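PDB 4MNK: chitinase A from Cycas revoluta, which probably hydrolyses chitin as a class V, family 18 glycoside hydrolase, binding N-acetylglucosamine chains at two sites. Local coordinates for residues F43-P48 with Q97-S102; P205-D210 with T288-A293; A282-D287 with Y304-S309. One frame throughout, in Å; residues are numbered along the deposited sequence.

Contact 1. Residues F43-P48 with Q97-S102; sequences FEVRVP and QRFVKS
Val-45 overlaps the ring of Phe-99 with a single methyl: its CG2 lies 3.3 Å from Phe-99 CD1 and almost as near to CE1, so the methyl sits against the CD1-CE1 bond, away from the centre. The approach is oblique. Beside this apolar pair the loop backbone is held by Ser-102. Val-45 N donates to Ser-102 OG at 2.9 Å, with 154° at the hydrogen, and the same hydroxyl gives its own proton to Arg-98 O, 2.8 Å from OG. OG sits between the backbone N and the carbonyl carbon (chi1 64°), a rotamer that lets it fold back to the preceding helical turn while still facing the loop. Ser-102 OG and the helical Ser-102 N reach Arg-98 O from opposite faces of its plane.

The carbonyl of Phe-43 also faces the helix, where Phe-99 CA makes a CA-H...O contact of 3.4 Å with Phe-43 O. Glu-44 bends at chi2 and brings its carboxylate over the aliphatic part of Arg-98, OE2 being 3.5 Å from CD. Glu-44 OE2 and Arg-98 NE, 4.3 Å apart, are beyond salt-bridge distance, though the opposite charges still lie near each other. Arg-98 instead spends NE on Thr-42 O and NH2 on Pro-41 O, gripping the loop just upstream. A water completes the link by donating to Glu-44 OE1 at 2.6 Å and to Arg-98 O.

In the family's TIM-barrel framework, the Ser-102 bonds and the Val-45 contact tie the loop between strand 30-36 and helix 52-63 to helix 93-110. Val-45 and Phe-99 both rest on Ile-75 of strand 70-77, Val-45 also meets Leu-106 further along helix 93-110, and Phe-99 reaches Leu-134 of helix 125-149.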
loop_
_atom_site.group_PDB
_atom_site.type_symbol
_atom_site.label_atom_id
_atom_site.label_comp_id
_atom_site.label_asym_id
_atom_site.label_seq_id
_atom_site.Cartn_x
_atom_site.Cartn_y
_atom_site.Cartn_z
ATOM N N PHE A 43 -0.130 19.890 -13.779
ATOM C CA PHE A 43 -0.727 19.164 -12.650
ATOM C C PHE A 43 -2.236 19.000 -12.792
ATOM O O PHE A 43 -2.983 19.004 -11.808
ATOM C CB PHE A 43 -0.315 19.774 -11.302
ATOM C CG PHE A 43 1.149 19.638 -11.017
ATOM C CD1 PHE A 43 2.009 20.722 -11.166
ATOM C CD2 PHE A 43 1.677 18.409 -10.632
ATOM C CE1 PHE A 43 3.371 20.587 -10.918
ATOM C CE2 PHE A 43 3.034 18.263 -10.383
ATOM C CZ PHE A 43 3.884 19.355 -10.525
ATOM N N GLU A 44 -2.666 18.858 -14.043
ATOM C CA GLU A 44 -4.009 18.404 -14.353
ATOM C C GLU A 44 -3.963 16.884 -14.263
ATOM O O GLU A 44 -3.596 16.191 -15.218
ATOM C CB GLU A 44 -4.452 18.883 -15.741
ATOM C CG GLU A 44 -4.351 20.398 -15.964
ATOM C CD GLU A 44 -5.349 21.211 -15.154
ATOM O OE1 GLU A 44 -6.421 20.679 -14.794
ATOM O OE2 GLU A 44 -5.060 22.399 -14.891
ATOM N N VAL A 45 -4.302 16.383 -13.078
ATOM C CA VAL A 45 -4.199 14.963 -12.748
ATOM C C VAL A 45 -5.045 14.124 -13.705
ATOM O O VAL A 45 -6.151 14.516 -14.076
ATOM C CB VAL A 45 -4.593 14.716 -11.270
ATOM C CG1 VAL A 45 -4.572 13.233 -10.918
ATOM C CG2 VAL A 45 -3.656 15.474 -10.353
ATOM N N ARG A 46 -4.502 12.980 -14.114
ATOM C CA ARG A 46 -5.133 12.132 -15.124
ATOM C C ARG A 46 -4.636 10.694 -14.997
ATOM O O ARG A 46 -3.566 10.450 -14.445
ATOM C CB ARG A 46 -4.797 12.662 -16.524
ATOM C CG ARG A 46 -3.310 12.621 -16.849
ATOM C CD ARG A 46 -3.001 13.193 -18.212
ATOM N NE ARG A 46 -1.615 12.928 -18.584
ATOM C CZ ARG A 46 -1.028 13.386 -19.685
ATOM N NH1 ARG A 46 0.238 13.079 -19.930
ATOM N NH2 ARG A 46 -1.701 14.147 -20.539
ATOM N N VAL A 47 -5.393 9.735 -15.523
ATOM C CA VAL A 47 -4.815 8.407 -15.710
ATOM C C VAL A 47 -3.894 8.482 -16.928
ATOM O O VAL A 47 -4.108 9.330 -17.805
ATOM C CB VAL A 47 -5.866 7.276 -15.855
ATOM C CG1 VAL A 47 -6.623 7.089 -14.553
ATOM C CG2 VAL A 47 -6.820 7.542 -17.008
ATOM N N PRO A 48 -2.847 7.636 -16.971
ATOM C CA PRO A 48 -1.978 7.635 -18.144
ATOM C C PRO A 48 -2.805 7.599 -19.434
ATOM O O PRO A 48 -3.660 6.722 -19.585
ATOM C CB PRO A 48 -1.175 6.347 -17.969
ATOM C CG PRO A 48 -1.073 6.182 -16.486
ATOM C CD PRO A 48 -2.364 6.711 -15.926
ATOM N N GLN A 97 -3.694 24.354 -6.554
ATOM C CA GLN A 97 -5.087 24.625 -6.915
ATOM C C GLN A 97 -5.522 23.782 -8.118
ATOM O O GLN A 97 -6.609 23.197 -8.112
ATOM C CB GLN A 97 -5.288 26.121 -7.186
ATOM C CG GLN A 97 -6.745 26.580 -7.231
ATOM C CD GLN A 97 -6.894 28.094 -7.132
ATOM O OE1 GLN A 97 -5.908 28.837 -7.155
ATOM N NE2 GLN A 97 -8.135 28.557 -7.018
ATOM N N ARG A 98 -4.668 23.713 -9.139
ATOM C CA ARG A 98 -4.953 22.921 -10.335
ATOM C C ARG A 98 -5.038 21.430 -10.006
ATOM O O ARG A 98 -5.920 20.733 -10.510
ATOM C CB ARG A 98 -3.914 23.177 -11.434
ATOM C CG ARG A 98 -3.876 24.624 -11.931
ATOM C CD ARG A 98 -3.095 24.772 -13.228
ATOM N NE ARG A 98 -1.694 24.370 -13.098
ATOM C CZ ARG A 98 -0.711 25.159 -12.673
ATOM N NH1 ARG A 98 -0.955 26.414 -12.316
ATOM N NH2 ARG A 98 0.527 24.687 -12.599
ATOM N N PHE A 99 -4.132 20.959 -9.150
ATOM C CA PHE A 99 -4.114 19.568 -8.699
ATOM C C PHE A 99 -5.398 19.214 -7.954
ATOM O O PHE A 99 -6.009 18.181 -8.215
ATOM C CB PHE A 99 -2.900 19.315 -7.798
ATOM C CG PHE A 99 -2.850 17.927 -7.204
ATOM C CD1 PHE A 99 -2.077 16.932 -7.794
ATOM C CD2 PHE A 99 -3.561 17.617 -6.048
ATOM C CE1 PHE A 99 -2.016 15.648 -7.246
ATOM C CE2 PHE A 99 -3.510 16.334 -5.495
ATOM C CZ PHE A 99 -2.736 15.352 -6.099
ATOM N N VAL A 100 -5.794 20.076 -7.022
ATOM C CA VAL A 100 -6.966 19.824 -6.189
ATOM C C VAL A 100 -8.236 19.743 -7.044
ATOM O O VAL A 100 -9.019 18.795 -6.912
ATOM C CB VAL A 100 -7.079 20.881 -5.062
ATOM C CG1 VAL A 100 -8.458 20.877 -4.438
ATOM C CG2 VAL A 100 -6.014 20.630 -4.000
ATOM N N LYS A 101 -8.410 20.714 -7.939
ATOM C CA LYS A 101 -9.577 20.766 -8.820
ATOM C C LYS A 101 -9.631 19.555 -9.754
ATOM O O LYS A 101 -10.683 18.921 -9.899
ATOM C CB LYS A 101 -9.580 22.065 -9.629
ATOM C CG LYS A 101 -10.783 22.240 -10.547
ATOM C CD LYS A 101 -10.686 23.541 -11.334
ATOM C CE LYS A 101 -11.896 23.744 -12.233
ATOM N NZ LYS A 101 -13.146 23.983 -11.458
ATOM N N SER A 102 -8.502 19.238 -10.385
ATOM C CA SER A 102 -8.450 18.142 -11.353
ATOM C C SER A 102 -8.576 16.753 -10.718
ATOM O O SER A 102 -9.134 15.848 -11.336
ATOM C CB SER A 102 -7.201 18.227 -12.234
ATOM O OG SER A 102 -6.019 18.060 -11.472
HETATM O O HOH W 1 -7.294 21.929 -12.629
#

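Contact 2. Residues P205-D210 with T288-A293; sequences PAALRD and TTTVSA
The guanidinium of Arg-209 stands near Val-291, with NH1 4.3 Å from CG2 in an oblique approach. One face of the same group is covered from within its own segment: Leu-208 CG lies 4.2 Å above the guanidinium plane, displaced toward the rim. The second flat group is the carboxylate of Asp-210, whose side chain lies beside that of Thr-290 and points the same way, bringing OD2 to 3.9 Å from CG2.

Between these outer contacts the backbones meet. Leu-208 N donates to Thr-290 O at 2.9 Å; the donor lies almost on the line of the carbonyl bond (173° at the oxygen), although the bond is bent to 132° at the hydrogen. A CA-H...O contact runs the other way, from Thr-290 CA to Arg-209 O at 3.2 Å, so that Thr-290 is engaged through both its carbonyl and its alpha carbon.

The residues from Thr-288 to Val-291 make the turn joining strands 283-287 and 292-297. Val-291, with positive phi, and Ser-292 both face Asp-287, which defines a G1 beta bulge at the start of the second strand. Asp-287 OD2 also bonds to Thr-290 OG1 across this turn. The partner segment belongs to the loop between strand 186-190 and helix 217-227, whose Pro-205 touches Arg-243, a residue of the bound-glycan pocket.

On the apolar side, Leu-208 and Val-291 lie alongside each other and point the same way. Leu-208 CB meets Val-291 CB at 3.8 Å, and Leu-208 CD2 is 4.1 Å from Val-291 CG1. With CG anti to the backbone N (chi1 178°), the Leu-208 chain runs beside Val-291. The pair is backed by helix 307-319, through Tyr-316 against Leu-208 and Leu-312 against Val-291. Ala-207 CB adds an approach of 3.8 Å to Thr-290 CB.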
loop_
_atom_site.group_PDB
_atom_site.type_symbol
_atom_site.label_atom_id
_atom_site.label_comp_id
_atom_site.label_asym_id
_atom_site.label_seq_id
_atom_site.Cartn_x
_atom_site.Cartn_y
_atom_site.Cartn_z
ATOM N N PRO A 205 10.845 -9.664 5.367
ATOM C CA PRO A 205 10.603 -8.337 4.784
ATOM C C PRO A 205 9.426 -7.574 5.392
ATOM O O PRO A 205 9.370 -6.349 5.283
ATOM C CB PRO A 205 10.332 -8.642 3.306
ATOM C CG PRO A 205 10.883 -10.005 3.078
ATOM C CD PRO A 205 10.698 -10.732 4.362
ATOM N N ALA A 206 8.496 -8.284 6.026
ATOM C CA ALA A 206 7.331 -7.637 6.622
ATOM C C ALA A 206 7.050 -8.137 8.043
ATOM O O ALA A 206 5.898 -8.210 8.475
ATOM C CB ALA A 206 6.108 -7.796 5.718
ATOM N N ALA A 207 8.120 -8.453 8.770
ATOM C CA ALA A 207 8.023 -8.941 10.145
ATOM C C ALA A 207 7.005 -8.162 10.976
ATOM O O ALA A 207 7.060 -6.930 11.043
ATOM C CB ALA A 207 9.389 -8.893 10.812
ATOM N N LEU A 208 6.078 -8.882 11.602
ATOM C CA LEU A 208 5.135 -8.268 12.535
ATOM C C LEU A 208 5.856 -7.781 13.790
ATOM O O LEU A 208 5.593 -6.684 14.285
ATOM C CB LEU A 208 4.018 -9.247 12.914
ATOM C CG LEU A 208 2.974 -8.750 13.922
ATOM C CD1 LEU A 208 2.280 -7.475 13.439
ATOM C CD2 LEU A 208 1.962 -9.840 14.206
ATOM N N ARG A 209 6.754 -8.615 14.302
ATOM C CA ARG A 209 7.572 -8.255 15.456
ATOM C C ARG A 209 8.927 -8.950 15.373
ATOM O O ARG A 209 9.157 -9.783 14.492
ATOM C CB ARG A 209 6.848 -8.529 16.791
ATOM C CG ARG A 209 6.228 -9.912 16.935
ATOM C CD ARG A 209 5.600 -10.110 18.318
ATOM N NE ARG A 209 4.429 -9.264 18.559
ATOM C CZ ARG A 209 3.175 -9.583 18.241
ATOM N NH1 ARG A 209 2.898 -10.739 17.648
ATOM N NH2 ARG A 209 2.191 -8.736 18.511
ATOM N N ASP A 210 9.829 -8.566 16.272
ATOM C CA ASP A 210 11.164 -9.141 16.362
ATOM C C ASP A 210 11.756 -8.797 17.724
ATOM O O ASP A 210 11.391 -7.790 18.333
ATOM C CB ASP A 210 12.063 -8.606 15.244
ATOM C CG ASP A 210 13.353 -9.399 15.090
ATOM O OD1 ASP A 210 13.978 -9.760 16.113
ATOM O OD2 ASP A 210 13.751 -9.654 13.936
ATOM N N THR A 288 8.004 -18.228 13.518
ATOM C CA THR A 288 7.165 -17.711 14.590
ATOM C C THR A 288 7.743 -16.462 15.259
ATOM O O THR A 288 6.997 -15.612 15.741
ATOM C CB THR A 288 6.816 -18.804 15.624
ATOM O OG1 THR A 288 5.802 -18.312 16.505
ATOM C CG2 THR A 288 8.036 -19.237 16.438
ATOM N N THR A 289 9.072 -16.356 15.259
ATOM C CA THR A 289 9.782 -15.226 15.859
ATOM C C THR A 289 9.363 -13.892 15.229
ATOM O O THR A 289 9.141 -12.908 15.937
ATOM C CB THR A 289 11.323 -15.427 15.761
ATOM O OG1 THR A 289 11.693 -16.632 16.448
ATOM C CG2 THR A 289 12.085 -14.251 16.369
ATOM N N THR A 290 9.236 -13.876 13.904
ATOM C CA THR A 290 8.893 -12.653 13.173
ATOM C C THR A 290 7.437 -12.592 12.715
ATOM O O THR A 290 6.957 -11.522 12.330
ATOM C CB THR A 290 9.800 -12.459 11.944
ATOM O OG1 THR A 290 9.740 -13.626 11.113
ATOM C CG2 THR A 290 11.239 -12.206 12.370
ATOM N N VAL A 291 6.744 -13.730 12.783
ATOM C CA VAL A 291 5.402 -13.902 12.204
ATOM C C VAL A 291 5.490 -13.661 10.693
ATOM O O VAL A 291 5.040 -12.635 10.168
ATOM C CB VAL A 291 4.318 -13.020 12.892
ATOM C CG1 VAL A 291 2.934 -13.369 12.374
ATOM C CG2 VAL A 291 4.371 -13.181 14.414
ATOM N N SER A 292 6.112 -14.618 10.013
ATOM C CA SER A 292 6.385 -14.518 8.587
ATOM C C SER A 292 6.695 -15.901 8.041
ATOM O O SER A 292 6.782 -16.871 8.795
ATOM C CB SER A 292 7.573 -13.585 8.335
ATOM O OG SER A 292 8.797 -14.211 8.672
ATOM N N ALA A 293 6.865 -15.984 6.727
ATOM C CA ALA A 293 7.250 -17.225 6.081
ATOM C C ALA A 293 8.461 -17.003 5.197
ATOM O O ALA A 293 8.754 -15.877 4.783
ATOM C CB ALA A 293 6.095 -17.776 5.256
#

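Contact 3. Residues A282-D287 with Y304-S309; sequences AREVFD and YDNQQS
Phe-286 and Gln-308 stack with ring and amide planes 11° apart, although the two side chains cross at about a right angle. Gln-308 OE1 lies over one ring face, 3.3 Å from Phe-286 CG, and the Gln-308 CG methylene makes a CH-pi contact at 4.0 Å from the ring centroid. An alanine at Phe-286 would probably leave the Gln-308 amide without its stacking surface and freer to turn.

Glu-284 CG is anti to the backbone N (chi1 173°) and the chain extends off strand 283-287. The Tyr-304 ring is nearly coplanar with the carboxylate, and its OH donates to Glu-284 OE1 at 2.7 Å from the anti side. The Asn-306 amide is turned 90° to it and gives a weak bond, ND2 to OE1 at 3.2 Å.

Asn-306 also N-caps helix 307-319: its OD1 accepts from Ser-309 N at 3.0 Å, while Ser-309 OG accepts from Asn-306 N, a capping box. Strand 283-287, probably in the alpha+beta insertion of class V family 18 chitinases, thus meets the start of this helix. A water donates to Glu-284 OE1 and Gln-307 OE1; two firm donors and one weak one on OE1 would probably favour the ionised carboxylate.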
loop_
_atom_site.group_PDB
_atom_site.type_symbol
_atom_site.label_atom_id
_atom_site.label_comp_id
_atom_site.label_asym_id
_atom_site.label_seq_id
_atom_site.Cartn_x
_atom_site.Cartn_y
_atom_site.Cartn_z
ATOM N N ALA A 282 10.530 -26.023 -3.651
ATOM C CA ALA A 282 11.020 -25.175 -2.562
ATOM C C ALA A 282 10.382 -25.582 -1.238
ATOM O O ALA A 282 9.227 -26.008 -1.205
ATOM C CB ALA A 282 10.750 -23.718 -2.851
ATOM N N ARG A 283 11.142 -25.453 -0.152
ATOM C CA ARG A 283 10.635 -25.768 1.178
ATOM C C ARG A 283 10.125 -24.507 1.860
ATOM O O ARG A 283 10.858 -23.525 1.985
ATOM C CB ARG A 283 11.720 -26.422 2.038
ATOM C CG ARG A 283 11.233 -26.864 3.418
ATOM C CD ARG A 283 12.335 -27.518 4.242
ATOM N NE ARG A 283 12.842 -28.749 3.633
ATOM C CZ ARG A 283 12.333 -29.962 3.834
ATOM N NH1 ARG A 283 11.285 -30.134 4.633
ATOM N NH2 ARG A 283 12.875 -31.012 3.231
ATOM N N GLU A 284 8.870 -24.545 2.301
ATOM C CA GLU A 284 8.277 -23.448 3.057
ATOM C C GLU A 284 8.529 -23.625 4.547
ATOM O O GLU A 284 8.379 -24.724 5.090
ATOM C CB GLU A 284 6.771 -23.351 2.798
ATOM C CG GLU A 284 6.067 -22.330 3.689
ATOM C CD GLU A 284 4.627 -22.100 3.302
ATOM O OE1 GLU A 284 4.317 -20.982 2.844
ATOM O OE2 GLU A 284 3.807 -23.030 3.456
ATOM N N VAL A 285 8.904 -22.529 5.198
ATOM C CA VAL A 285 9.120 -22.494 6.638
ATOM C C VAL A 285 8.322 -21.336 7.223
ATOM O O VAL A 285 8.346 -20.225 6.690
ATOM C CB VAL A 285 10.620 -22.311 6.984
ATOM C CG1 VAL A 285 10.839 -22.331 8.495
ATOM C CG2 VAL A 285 11.468 -23.382 6.314
ATOM N N PHE A 286 7.600 -21.598 8.309
ATOM C CA PHE A 286 6.968 -20.528 9.061
ATOM C C PHE A 286 7.911 -20.087 10.168
ATOM O O PHE A 286 8.438 -20.918 10.910
ATOM C CB PHE A 286 5.625 -20.968 9.648
ATOM C CG PHE A 286 4.991 -19.937 10.541
ATOM C CD1 PHE A 286 5.001 -20.095 11.922
ATOM C CD2 PHE A 286 4.390 -18.802 10.002
ATOM C CE1 PHE A 286 4.420 -19.145 12.752
ATOM C CE2 PHE A 286 3.814 -17.843 10.823
ATOM C CZ PHE A 286 3.826 -18.015 12.204
ATOM N N ASP A 287 8.130 -18.779 10.263
ATOM C CA ASP A 287 8.983 -18.228 11.305
ATOM C C ASP A 287 8.150 -17.553 12.383
ATOM O O ASP A 287 7.661 -16.435 12.200
ATOM C CB ASP A 287 9.995 -17.239 10.723
ATOM C CG ASP A 287 11.055 -16.854 11.725
ATOM O OD1 ASP A 287 11.856 -17.738 12.099
ATOM O OD2 ASP A 287 11.083 -15.681 12.148
ATOM N N TYR A 304 8.193 -13.829 2.789
ATOM C CA TYR A 304 6.853 -13.403 2.378
ATOM C C TYR A 304 5.840 -13.680 3.480
ATOM O O TYR A 304 6.184 -14.210 4.542
ATOM C CB TYR A 304 6.432 -14.133 1.089
ATOM C CG TYR A 304 6.429 -15.640 1.240
ATOM C CD1 TYR A 304 5.238 -16.342 1.440
ATOM C CD2 TYR A 304 7.623 -16.363 1.217
ATOM C CE1 TYR A 304 5.240 -17.730 1.602
ATOM C CE2 TYR A 304 7.635 -17.742 1.376
ATOM C CZ TYR A 304 6.445 -18.416 1.569
ATOM O OH TYR A 304 6.483 -19.782 1.725
ATOM N N ASP A 305 4.588 -13.315 3.223
ATOM C CA ASP A 305 3.487 -13.665 4.106
ATOM C C ASP A 305 2.699 -14.832 3.537
ATOM O O ASP A 305 2.397 -14.867 2.342
ATOM C CB ASP A 305 2.574 -12.462 4.342
ATOM C CG ASP A 305 3.108 -11.541 5.416
ATOM O OD1 ASP A 305 3.162 -11.972 6.590
ATOM O OD2 ASP A 305 3.478 -10.393 5.091
ATOM N N ASN A 306 2.382 -15.793 4.397
ATOM C CA ASN A 306 1.575 -16.935 3.986
ATOM C C ASN A 306 0.243 -16.982 4.724
ATOM O O ASN A 306 -0.126 -16.035 5.423
ATOM C CB ASN A 306 2.358 -18.255 4.098
ATOM C CG ASN A 306 2.589 -18.705 5.538
ATOM O OD1 ASN A 306 2.192 -18.044 6.500
ATOM N ND2 ASN A 306 3.244 -19.849 5.683
ATOM N N GLN A 307 -0.478 -18.086 4.566
ATOM C CA GLN A 307 -1.802 -18.233 5.147
ATOM C C GLN A 307 -1.790 -18.011 6.665
ATOM O O GLN A 307 -2.645 -17.310 7.214
ATOM C CB GLN A 307 -2.367 -19.611 4.787
ATOM C CG GLN A 307 -2.610 -19.833 3.276
ATOM C CD GLN A 307 -1.445 -20.484 2.517
ATOM O OE1 GLN A 307 -0.271 -20.140 2.698
ATOM N NE2 GLN A 307 -1.784 -21.416 1.630
ATOM N N GLN A 308 -0.795 -18.586 7.335
ATOM C CA GLN A 308 -0.662 -18.452 8.782
ATOM C C GLN A 308 -0.283 -17.035 9.215
ATOM O O GLN A 308 -0.905 -16.475 10.118
ATOM C CB GLN A 308 0.346 -19.463 9.332
ATOM C CG GLN A 308 0.419 -19.481 10.848
ATOM C CD GLN A 308 1.281 -20.600 11.389
ATOM O OE1 GLN A 308 1.954 -21.310 10.640
ATOM N NE2 GLN A 308 1.261 -20.766 12.703
ATOM N N SER A 309 0.729 -16.452 8.578
ATOM C CA SER A 309 1.173 -15.122 8.992
ATOM C C SER A 309 0.123 -14.047 8.706
ATOM O O SER A 309 -0.023 -13.114 9.490
ATOM C CB SER A 309 2.540 -14.759 8.403
ATOM O OG SER A 309 2.476 -14.557 7.006
HETATM O O HOH W 2 1.115 -22.399 3.937
HETATM O O HOH W 3 2.352 -20.512 1.093
#

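Overall arrangement
Contact 1 closes along the chain before the other two open and lies on the opposite side of the chain's centre, about 39 Å from contact 2 and 42 Å from contact 3, centre to centre. Contacts 2 and 3 are only about 10 Å apart and their segments alternate in sequence. They share the hairpin of strands 283-287 and 292-297: Ser-292 O probably accepts from Asp-287 N at 2.8 Å, and Ala-293 N probably donates to Tyr-304 O. Helix 307-319 backs contact 2 and begins in contact 3. Contact 1 ties a loop to a barrel helix; contacts 2 and 3 fasten the hairpin, probably part of the class V insertion, against the barrel.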